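Local coordinates for cadherin-23 (Mus musculus, PDB 5VH2), which probably forms calcium-dependent adhesive links between stereocilia of hair cells, in the mechanotransduction of hearing, at residues 20-31 against 63-74; 105-114 against 135-146. The protein carries 1 engineered substitution. All coordinates share one frame; numbering follows the deposited sequence.

Contact 1: 20-31 against 63-74. With CA (calcium ion), chain G; CA (calcium ion), chain F.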
loop_
_atom_site.group_PDB
_atom_site.type_symbol
_atom_site.label_atom_id
_atom_site.label_comp_id
_atom_site.label_asym_id
_atom_site.label_seq_id
_atom_site.Cartn_x
_atom_site.Cartn_y
_atom_site.Cartn_z
ATOM N N GLU A 20 -7.861 -1.923 1.335
ATOM C CA GLU A 20 -7.424 -1.135 0.160
ATOM C C GLU A 20 -7.249 -1.990 -1.093
ATOM O O GLU A 20 -7.446 -1.492 -2.205
ATOM C CB GLU A 20 -6.156 -0.303 0.437
ATOM C CG GLU A 20 -4.917 -1.135 0.643
ATOM C CD GLU A 20 -3.614 -0.361 0.554
ATOM O OE1 GLU A 20 -3.454 0.520 -0.333
ATOM O OE2 GLU A 20 -2.719 -0.680 1.367
ATOM N N THR A 21 -6.925 -3.272 -0.908
ATOM C CA THR A 21 -6.801 -4.210 -2.039
ATOM C C THR A 21 -8.125 -4.867 -2.426
ATOM O O THR A 21 -8.138 -5.828 -3.196
ATOM C CB THR A 21 -5.770 -5.345 -1.767
ATOM O OG1 THR A 21 -6.198 -6.169 -0.677
ATOM C CG2 THR A 21 -4.386 -4.779 -1.480
ATOM N N ALA A 22 -9.244 -4.358 -1.917
ATOM C CA ALA A 22 -10.555 -4.848 -2.339
ATOM C C ALA A 22 -10.722 -4.784 -3.857
ATOM O O ALA A 22 -10.207 -3.869 -4.511
ATOM C CB ALA A 22 -11.659 -4.066 -1.652
ATOM N N GLY A 23 -11.422 -5.779 -4.400
ATOM C CA GLY A 23 -11.671 -5.873 -5.835
ATOM C C GLY A 23 -12.781 -4.946 -6.290
ATOM O O GLY A 23 -13.529 -4.407 -5.486
ATOM N N ILE A 24 -12.892 -4.782 -7.597
ATOM C CA ILE A 24 -13.917 -3.924 -8.166
ATOM C C ILE A 24 -15.298 -4.585 -8.042
ATOM O O ILE A 24 -15.424 -5.820 -8.196
ATOM C CB ILE A 24 -13.551 -3.558 -9.609
ATOM C CG1 ILE A 24 -12.280 -2.704 -9.573
ATOM C CG2 ILE A 24 -14.670 -2.781 -10.286
ATOM C CD1 ILE A 24 -11.684 -2.446 -10.931
ATOM N N GLY A 25 -16.312 -3.787 -7.702
ATOM C CA GLY A 25 -17.639 -4.311 -7.375
ATOM C C GLY A 25 -17.842 -4.731 -5.923
ATOM O O GLY A 25 -18.873 -5.307 -5.589
ATOM N N THR A 26 -16.883 -4.440 -5.045
ATOM C CA THR A 26 -17.006 -4.853 -3.646
ATOM C C THR A 26 -18.046 -3.988 -2.971
ATOM O O THR A 26 -18.079 -2.771 -3.174
ATOM C CB THR A 26 -15.693 -4.694 -2.859
ATOM O OG1 THR A 26 -14.654 -5.457 -3.477
ATOM C CG2 THR A 26 -15.847 -5.190 -1.427
ATOM N N SER A 27 -18.893 -4.613 -2.159
ATOM C CA SER A 27 -19.939 -3.884 -1.447
ATOM C C SER A 27 -19.305 -2.972 -0.394
ATOM O O SER A 27 -18.487 -3.427 0.423
ATOM C CB SER A 27 -20.880 -4.894 -0.785
ATOM O OG SER A 27 -21.586 -5.634 -1.774
ATOM N N VAL A 28 -19.686 -1.703 -0.424
ATOM C CA VAL A 28 -19.127 -0.706 0.483
ATOM C C VAL A 28 -20.068 -0.417 1.662
ATOM O O VAL A 28 -19.690 -0.606 2.823
ATOM C CB VAL A 28 -18.802 0.573 -0.288
ATOM C CG1 VAL A 28 -18.208 1.659 0.593
ATOM C CG2 VAL A 28 -17.870 0.223 -1.422
ATOM N N ILE A 29 -21.283 0.022 1.354
ATOM C CA ILE A 29 -22.316 0.229 2.356
ATOM C C ILE A 29 -23.646 0.450 1.642
ATOM O O ILE A 29 -23.650 0.882 0.491
ATOM C CB ILE A 29 -22.001 1.455 3.270
ATOM C CG1 ILE A 29 -23.058 1.589 4.380
ATOM C CG2 ILE A 29 -21.925 2.739 2.450
ATOM C CD1 ILE A 29 -22.574 2.317 5.587
ATOM N N VAL A 30 -24.760 0.162 2.315
ATOM C CA VAL A 30 -26.086 0.423 1.740
ATOM C C VAL A 30 -26.761 1.625 2.390
ATOM O O VAL A 30 -26.912 1.673 3.631
ATOM C CB VAL A 30 -27.027 -0.791 1.814
ATOM C CG1 VAL A 30 -27.246 -1.260 3.259
ATOM C CG2 VAL A 30 -28.337 -0.475 1.084
ATOM N N VAL A 31 -27.157 2.586 1.548
ATOM C CA VAL A 31 -27.925 3.730 2.059
ATOM C C VAL A 31 -29.418 3.478 1.858
ATOM O O VAL A 31 -29.824 2.633 1.054
ATOM C CB VAL A 31 -27.507 5.097 1.430
ATOM C CG1 VAL A 31 -26.054 5.410 1.767
ATOM C CG2 VAL A 31 -27.721 5.112 -0.076
ATOM N N GLY A 63 -29.509 1.747 -3.801
ATOM C CA GLY A 63 -28.831 2.567 -2.795
ATOM C C GLY A 63 -27.575 1.899 -2.284
ATOM O O GLY A 63 -27.009 2.322 -1.283
ATOM N N LEU A 64 -27.152 0.820 -2.939
ATOM C CA LEU A 64 -25.923 0.145 -2.590
ATOM C C LEU A 64 -24.785 0.906 -3.240
ATOM O O LEU A 64 -24.850 1.213 -4.452
ATOM C CB LEU A 64 -25.901 -1.279 -3.121
ATOM C CG LEU A 64 -24.639 -2.079 -2.763
ATOM C CD1 LEU A 64 -24.475 -2.243 -1.245
ATOM C CD2 LEU A 64 -24.616 -3.458 -3.406
ATOM N N ILE A 65 -23.735 1.165 -2.460
ATOM C CA ILE A 65 -22.487 1.683 -3.001
ATOM C C ILE A 65 -21.434 0.570 -3.155
ATOM O O ILE A 65 -21.232 -0.233 -2.247
ATOM C CB ILE A 65 -21.930 2.828 -2.121
ATOM C CG1 ILE A 65 -22.918 4.009 -2.098
ATOM C CG2 ILE A 65 -20.593 3.309 -2.657
ATOM C CD1 ILE A 65 -22.708 4.960 -0.944
ATOM N N VAL A 66 -20.764 0.541 -4.313
ATOM C CA VAL A 66 -19.738 -0.465 -4.633
ATOM C C VAL A 66 -18.522 0.236 -5.193
ATOM O O VAL A 66 -18.631 1.400 -5.635
ATOM C CB VAL A 66 -20.222 -1.470 -5.702
ATOM C CG1 VAL A 66 -21.524 -2.124 -5.263
ATOM C CG2 VAL A 66 -20.376 -0.801 -7.076
ATOM N N THR A 67 -17.376 -0.448 -5.222
ATOM C CA THR A 67 -16.177 0.191 -5.769
ATOM C C THR A 67 -16.219 0.056 -7.289
ATOM O O THR A 67 -16.862 -0.861 -7.798
ATOM C CB THR A 67 -14.862 -0.379 -5.194
ATOM O OG1 THR A 67 -14.629 -1.715 -5.678
ATOM C CG2 THR A 67 -14.924 -0.393 -3.688
ATOM N N VAL A 68 -15.552 0.970 -8.000
ATOM C CA VAL A 68 -15.525 0.949 -9.464
ATOM C C VAL A 68 -14.143 1.085 -10.118
ATOM O O VAL A 68 -14.051 0.959 -11.339
ATOM C CB VAL A 68 -16.497 1.970 -10.098
ATOM C CG1 VAL A 68 -17.925 1.433 -10.008
ATOM C CG2 VAL A 68 -16.327 3.367 -9.484
ATOM N N ASP A 69 -13.084 1.378 -9.350
ATOM C CA ASP A 69 -11.724 0.894 -9.699
ATOM C C ASP A 69 -10.905 0.698 -8.445
ATOM O O ASP A 69 -11.478 0.497 -7.383
ATOM C CB ASP A 69 -10.993 1.653 -10.873
ATOM C CG ASP A 69 -10.437 2.987 -10.484
ATOM O OD1 ASP A 69 -11.009 3.633 -9.600
ATOM O OD2 ASP A 69 -9.501 3.446 -11.170
ATOM N N TYR A 70 -9.591 0.620 -8.586
ATOM C CA TYR A 70 -8.774 0.141 -7.505
ATOM C C TYR A 70 -8.576 1.240 -6.471
ATOM O O TYR A 70 -8.700 2.451 -6.786
ATOM C CB TYR A 70 -7.465 -0.364 -8.054
ATOM C CG TYR A 70 -7.685 -1.515 -8.998
ATOM C CD1 TYR A 70 -8.204 -2.700 -8.514
ATOM C CD2 TYR A 70 -7.420 -1.423 -10.377
ATOM C CE1 TYR A 70 -8.379 -3.812 -9.343
ATOM C CE2 TYR A 70 -7.660 -2.488 -11.226
ATOM C CZ TYR A 70 -8.132 -3.691 -10.697
ATOM O OH TYR A 70 -8.395 -4.780 -11.495
ATOM N N LEU A 71 -8.379 0.805 -5.226
ATOM C CA LEU A 71 -8.135 1.727 -4.134
ATOM C C LEU A 71 -6.673 1.672 -3.759
ATOM O O LEU A 71 -5.956 0.776 -4.207
ATOM C CB LEU A 71 -9.021 1.414 -2.923
ATOM C CG LEU A 71 -10.518 1.422 -3.213
ATOM C CD1 LEU A 71 -11.251 0.691 -2.091
ATOM C CD2 LEU A 71 -11.004 2.855 -3.338
ATOM N N ASP A 72 -6.239 2.711 -3.038
ATOM C CA ASP A 72 -4.874 2.795 -2.575
ATOM C C ASP A 72 -4.766 3.624 -1.282
ATOM O O ASP A 72 -4.974 4.864 -1.279
ATOM C CB ASP A 72 -4.017 3.361 -3.699
ATOM C CG ASP A 72 -2.532 3.284 -3.412
ATOM O OD1 ASP A 72 -2.112 2.603 -2.428
ATOM O OD2 ASP A 72 -1.788 3.905 -4.208
ATOM N N TYR A 73 -4.428 2.941 -0.185
ATOM C CA TYR A 73 -4.160 3.603 1.089
ATOM C C TYR A 73 -3.091 4.679 0.949
ATOM O O TYR A 73 -3.233 5.799 1.460
ATOM C CB TYR A 73 -3.708 2.588 2.119
ATOM C CG TYR A 73 -3.542 3.152 3.501
ATOM C CD1 TYR A 73 -4.627 3.248 4.361
ATOM C CD2 TYR A 73 -2.310 3.563 3.966
ATOM C CE1 TYR A 73 -4.499 3.759 5.641
ATOM C CE2 TYR A 73 -2.170 4.085 5.256
ATOM C CZ TYR A 73 -3.277 4.184 6.085
ATOM O OH TYR A 73 -3.192 4.692 7.357
ATOM N N GLU A 74 -2.048 4.339 0.211
ATOM C CA GLU A 74 -0.900 5.220 0.014
ATOM C C GLU A 74 -1.173 6.408 -0.901
ATOM O O GLU A 74 -0.363 7.308 -0.944
ATOM C CB GLU A 74 0.290 4.420 -0.533
ATOM C CG GLU A 74 1.053 3.560 0.497
ATOM C CD GLU A 74 0.302 2.308 0.964
ATOM O OE1 GLU A 74 0.500 1.917 2.135
ATOM O OE2 GLU A 74 -0.477 1.704 0.184
HETATM CA CA CA G . -0.944 0.620 -1.392
HETATM CA CA CA F . -0.527 -0.510 1.841
#
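The antiparallel pair of strands 27-30 and 64-67 belongs to the cadherin beta-sandwich, and the segments run on from it to the pair of calcium ions at the junction between the two repeats, where Glu20 meets the Asp-x-Glu sequence Asp72-Tyr73-Glu74. The strand axes are 162° apart and 4.6 Å at closest, and the ladder is held by backbone bonds such as Val28 N to Ile65 O (2.8 Å). On one face of the sheet Ile29 and Ile65 run alongside each other in the same direction, with Ile29 CG2 4.1 Å from Ile65 CD1. At the strand end the type II turn of Gly23 to Thr26 packs on Thr67, joined to it by Gly25 N to Thr67 O (3.0 Å). Thr67 OG1 faces Gly23 O, and Thr67 CG2 meets Val28 CG2 at 3.8 Å. A glycine at Thr67 would probably open a gap beside Val28 CG2, though the backbone bonds to the turn would remain. Ile24 CD1 makes a CH-pi contact over one face of the Tyr70 ring, 3.9 Å from its centroid. Beyond it, Tyr73 N donates to Glu20 OE1 (2.6 Å), arriving from above the carboxylate plane. Glu20 divides its carboxylate: OE1 binds the calcium ion of chain G, OE2 that of chain F. Glu74 OE2 alone touches both ions, and Asp72 OD1 binds the calcium ion of chain G at 2.5 Å, its other oxygen engaging Thr75. Carboxylates this close would probably repel one another without calcium, consistent with a site whose shape depends on the bound metal.

Contact 2: 105-114 against 135-146; sequences NELDEAVQFS and VQAYDIDNLNQI. Engineered in segment 135-146: Asp139 (natural residue Ser). With NA (sodium ion), chain H; CA (calcium ion), chain F; CA (calcium ion), chain G.
Val111 CG1 packs on Ala137 CB at 3.6 Å and meets Ile146 CD1 tip to tip, forming the apolar centre of a strand pair whose axes lie 157° apart. With CG1 turned opposite the backbone N (chi1 178°), Val111 reaches Ala137. Beside it, Val135 CG1 approaches the Phe113 ring at its edge, 3.7 Å from Phe113 CE1, and Val202 and Ala191 of the second sheet adjoin that ring. The backbone ladder includes Tyr138 N to Gln112 O (2.7 Å). Farther out, Ile140 CG2 lies against Glu109 CB, and Leu107 CB against Leu143 CD1. At the polar edge Asn105 ND2 donates to Asp141 O (2.6 Å), in the plane of both amide and carbonyl. Asp141 OD1 accepts from Asp108 N and binds the calcium ion of chain F, whereas OD2 takes Glu109 N on its syn lone pair (2.9 Å) and binds sodium. The engineered Asp139 gives OD1 to sodium at 2.1 Å; its OD2 accepts Leu143 N and Asn144 N from opposite faces of the carboxylate. Glu109 O, Ala110 O and Asp193 complete the sodium site. Asp141 thus couples two cations, whose charge probably offsets repulsion among the acidic groups; with Asp139 engineered, this sodium site is not evidence for the natural one.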
loop_
_atom_site.group_PDB
_atom_site.type_symbol
_atom_site.label_atom_id
_atom_site.label_comp_id
_atom_site.label_asym_id
_atom_site.label_seq_id
_atom_site.Cartn_x
_atom_site.Cartn_y
_atom_site.Cartn_z
ATOM N N ASN A 105 -4.894 -0.053 5.565
ATOM C CA ASN A 105 -3.583 -0.297 4.977
ATOM C C ASN A 105 -3.265 -1.785 5.008
ATOM O O ASN A 105 -3.367 -2.428 6.041
ATOM C CB ASN A 105 -2.517 0.479 5.730
ATOM C CG ASN A 105 -1.156 0.417 5.051
ATOM O OD1 ASN A 105 -1.035 0.125 3.841
ATOM N ND2 ASN A 105 -0.109 0.699 5.828
ATOM N N GLU A 106 -2.958 -2.333 3.849
ATOM C CA GLU A 106 -2.506 -3.699 3.742
ATOM C C GLU A 106 -1.151 -3.707 3.073
ATOM O O GLU A 106 -0.754 -2.719 2.452
ATOM C CB GLU A 106 -3.456 -4.495 2.875
ATOM C CG GLU A 106 -4.914 -4.466 3.282
ATOM C CD GLU A 106 -5.702 -5.524 2.526
ATOM O OE1 GLU A 106 -5.592 -6.718 2.895
ATOM O OE2 GLU A 106 -6.377 -5.176 1.526
ATOM N N LEU A 107 -0.453 -4.825 3.195
ATOM C CA LEU A 107 0.877 -4.972 2.644
ATOM C C LEU A 107 0.808 -5.241 1.143
ATOM O O LEU A 107 0.774 -6.392 0.700
ATOM C CB LEU A 107 1.586 -6.105 3.360
ATOM C CG LEU A 107 3.105 -6.166 3.201
ATOM C CD1 LEU A 107 3.852 -5.100 4.007
ATOM C CD2 LEU A 107 3.549 -7.554 3.624
ATOM N N ASP A 108 0.816 -4.158 0.369
ATOM C CA ASP A 108 0.723 -4.210 -1.093
ATOM C C ASP A 108 1.761 -3.324 -1.819
ATOM O O ASP A 108 1.599 -3.015 -2.990
ATOM C CB ASP A 108 -0.685 -3.785 -1.514
ATOM C CG ASP A 108 -0.988 -2.316 -1.204
ATOM O OD1 ASP A 108 -0.359 -1.720 -0.303
ATOM O OD2 ASP A 108 -1.880 -1.745 -1.852
ATOM N N GLU A 109 2.813 -2.915 -1.123
ATOM C CA GLU A 109 3.776 -1.975 -1.700
ATOM C C GLU A 109 5.192 -2.468 -1.494
ATOM O O GLU A 109 5.417 -3.356 -0.693
ATOM C CB GLU A 109 3.642 -0.567 -1.096
ATOM C CG GLU A 109 2.287 0.080 -1.239
ATOM C CD GLU A 109 1.961 0.459 -2.658
ATOM O OE1 GLU A 109 0.827 0.903 -2.883
ATOM O OE2 GLU A 109 2.824 0.315 -3.539
ATOM N N ALA A 110 6.134 -1.831 -2.201
ATOM C CA ALA A 110 7.532 -2.250 -2.221
ATOM C C ALA A 110 8.287 -1.679 -1.012
ATOM O O ALA A 110 7.704 -1.550 0.082
ATOM C CB ALA A 110 8.180 -1.844 -3.550
ATOM N N VAL A 111 9.576 -1.384 -1.185
ATOM C CA VAL A 111 10.453 -0.998 -0.094
ATOM C C VAL A 111 11.486 -0.012 -0.626
ATOM O O VAL A 111 12.021 -0.229 -1.724
ATOM C CB VAL A 111 11.250 -2.217 0.364
ATOM C CG1 VAL A 111 12.208 -1.815 1.461
ATOM C CG2 VAL A 111 10.311 -3.335 0.804
ATOM N N GLN A 112 11.805 1.020 0.163
ATOM C CA GLN A 112 12.904 1.951 -0.170
ATOM C C GLN A 112 14.146 1.679 0.682
ATOM O O GLN A 112 14.016 1.310 1.846
ATOM C CB GLN A 112 12.504 3.399 0.095
ATOM C CG GLN A 112 11.224 3.873 -0.546
ATOM C CD GLN A 112 10.856 5.250 -0.054
ATOM O OE1 GLN A 112 11.322 6.261 -0.583
ATOM N NE2 GLN A 112 10.021 5.303 0.981
ATOM N N PHE A 113 15.326 1.942 0.119
ATOM C CA PHE A 113 16.608 1.843 0.825
ATOM C C PHE A 113 17.056 3.211 1.331
ATOM O O PHE A 113 16.562 4.225 0.884
ATOM C CB PHE A 113 17.693 1.298 -0.120
ATOM C CG PHE A 113 17.493 -0.133 -0.491
ATOM C CD1 PHE A 113 18.000 -1.140 0.317
ATOM C CD2 PHE A 113 16.756 -0.480 -1.602
ATOM C CE1 PHE A 113 17.815 -2.482 0.006
ATOM C CE2 PHE A 113 16.558 -1.822 -1.925
ATOM C CZ PHE A 113 17.094 -2.822 -1.121
ATOM N N SER A 114 18.054 3.237 2.213
ATOM C CA SER A 114 18.527 4.489 2.798
ATOM C C SER A 114 19.501 5.257 1.878
ATOM O O SER A 114 19.824 6.419 2.159
ATOM C CB SER A 114 19.157 4.226 4.150
ATOM O OG SER A 114 20.167 3.245 4.053
ATOM N N VAL A 135 23.274 -2.210 5.135
ATOM C CA VAL A 135 22.147 -1.931 4.245
ATOM C C VAL A 135 20.925 -1.862 5.134
ATOM O O VAL A 135 20.752 -2.704 6.000
ATOM C CB VAL A 135 21.932 -3.022 3.186
ATOM C CG1 VAL A 135 20.663 -2.759 2.369
ATOM C CG2 VAL A 135 23.164 -3.120 2.294
ATOM N N GLN A 136 20.111 -0.832 4.911
ATOM C CA GLN A 136 18.929 -0.566 5.698
ATOM C C GLN A 136 17.843 -0.149 4.726
ATOM O O GLN A 136 18.086 0.651 3.823
ATOM C CB GLN A 136 19.179 0.565 6.715
ATOM C CG GLN A 136 19.972 0.144 7.926
ATOM C CD GLN A 136 20.318 1.324 8.834
ATOM O OE1 GLN A 136 21.452 1.830 8.806
ATOM N NE2 GLN A 136 19.349 1.773 9.642
ATOM N N ALA A 137 16.647 -0.678 4.950
ATOM C CA ALA A 137 15.523 -0.450 4.068
ATOM C C ALA A 137 14.227 -0.297 4.875
ATOM O O ALA A 137 14.143 -0.687 6.046
ATOM C CB ALA A 137 15.430 -1.563 3.038
ATOM N N TYR A 138 13.236 0.327 4.248
ATOM C CA TYR A 138 12.084 0.885 4.952
ATOM C C TYR A 138 10.815 0.555 4.190
ATOM O O TYR A 138 10.565 1.103 3.101
ATOM C CB TYR A 138 12.234 2.388 5.102
ATOM C CG TYR A 138 13.496 2.755 5.803
ATOM C CD1 TYR A 138 14.682 2.889 5.102
ATOM C CD2 TYR A 138 13.525 2.922 7.185
ATOM C CE1 TYR A 138 15.854 3.194 5.757
ATOM C CE2 TYR A 138 14.685 3.294 7.834
ATOM C CZ TYR A 138 15.842 3.420 7.109
ATOM O OH TYR A 138 17.020 3.708 7.731
ATOM N N ASP A 139 10.040 -0.374 4.748
ATOM C CA ASP A 139 8.797 -0.810 4.137
ATOM C C ASP A 139 7.917 0.407 3.838
ATOM O O ASP A 139 7.458 1.103 4.753
ATOM C CB ASP A 139 8.070 -1.754 5.102
ATOM C CG ASP A 139 6.728 -2.184 4.615
ATOM O OD1 ASP A 139 6.546 -2.227 3.383
ATOM O OD2 ASP A 139 5.881 -2.499 5.478
ATOM N N ILE A 140 7.664 0.631 2.552
ATOM C CA ILE A 140 6.734 1.675 2.124
ATOM C C ILE A 140 5.406 1.565 2.862
ATOM O O ILE A 140 4.883 2.567 3.302
ATOM C CB ILE A 140 6.505 1.638 0.596
ATOM C CG1 ILE A 140 7.776 2.114 -0.141
ATOM C CG2 ILE A 140 5.305 2.493 0.199
ATOM C CD1 ILE A 140 7.804 1.787 -1.621
ATOM N N ASP A 141 4.888 0.351 3.018
ATOM C CA ASP A 141 3.601 0.119 3.696
ATOM C C ASP A 141 3.567 0.514 5.167
ATOM O O ASP A 141 2.479 0.691 5.723
ATOM C CB ASP A 141 3.188 -1.357 3.607
ATOM C CG ASP A 141 2.836 -1.790 2.208
ATOM O OD1 ASP A 141 1.722 -1.466 1.716
ATOM O OD2 ASP A 141 3.683 -2.485 1.599
ATOM N N ASN A 142 4.760 0.591 5.791
ATOM C CA ASN A 142 4.899 0.930 7.211
ATOM C C ASN A 142 4.213 -0.087 8.125
ATOM O O ASN A 142 3.712 0.258 9.188
ATOM C CB ASN A 142 4.409 2.359 7.457
ATOM C CG ASN A 142 5.285 3.385 6.774
ATOM O OD1 ASN A 142 6.472 3.148 6.587
ATOM N ND2 ASN A 142 4.724 4.533 6.419
ATOM N N LEU A 143 4.224 -1.353 7.697
ATOM C CA LEU A 143 3.695 -2.463 8.485
ATOM C C LEU A 143 4.804 -3.388 8.991
ATOM O O LEU A 143 4.837 -3.700 10.173
ATOM C CB LEU A 143 2.721 -3.257 7.647
ATOM C CG LEU A 143 1.466 -2.534 7.112
ATOM C CD1 LEU A 143 0.823 -3.354 6.029
ATOM C CD2 LEU A 143 0.447 -2.306 8.206
ATOM N N ASN A 144 5.724 -3.783 8.116
ATOM C CA ASN A 144 6.690 -4.838 8.422
ATOM C C ASN A 144 8.154 -4.384 8.513
ATOM O O ASN A 144 8.577 -3.371 7.958
ATOM C CB ASN A 144 6.590 -5.963 7.366
ATOM C CG ASN A 144 5.302 -6.756 7.469
ATOM O OD1 ASN A 144 4.485 -6.500 8.347
ATOM N ND2 ASN A 144 5.117 -7.711 6.580
ATOM N N GLN A 145 8.947 -5.195 9.185
ATOM C CA GLN A 145 10.377 -5.031 9.166
ATOM C C GLN A 145 11.001 -5.832 8.018
ATOM O O GLN A 145 10.536 -6.890 7.640
ATOM C CB GLN A 145 11.001 -5.393 10.518
ATOM C CG GLN A 145 10.643 -4.423 11.608
ATOM C CD GLN A 145 11.219 -3.035 11.395
ATOM O OE1 GLN A 145 10.521 -2.056 11.620
ATOM N NE2 GLN A 145 12.500 -2.939 10.970
ATOM N N ILE A 146 12.083 -5.289 7.506
ATOM C CA ILE A 146 12.786 -5.842 6.381
ATOM C C ILE A 146 13.658 -7.024 6.820
ATOM O O ILE A 146 14.185 -7.063 7.951
ATOM C CB ILE A 146 13.673 -4.734 5.748
ATOM C CG1 ILE A 146 12.833 -3.540 5.291
ATOM C CG2 ILE A 146 14.480 -5.264 4.585
ATOM C CD1 ILE A 146 11.681 -3.892 4.378
HETATM NA NA NA H . 6.318 -2.735 1.397
HETATM CA CA CA F . -0.527 -0.510 1.841
HETATM CA CA CA G . -0.944 0.620 -1.392
#

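How the contacts relate
From the N terminus, segment 20-31 is joined by 63-74 across 31 intervening residues, 12 of them in strands; that closes contact 1 before contact 2 opens. Contact 2 then brings 135-146 back onto 105-114 over 20 residues. The two loops are in series, neither nested nor crossed, with centres about 25 Å apart. Yet they meet: Glu106 N probably donates to Glu20 OE2 (3.0 Å). Both contacts also supply ligands to the same two calcium ions. Contact 1 thereby brings a sheet of the first cadherin repeat, and contact 2 a sheet of the second, to one metal-bound linker.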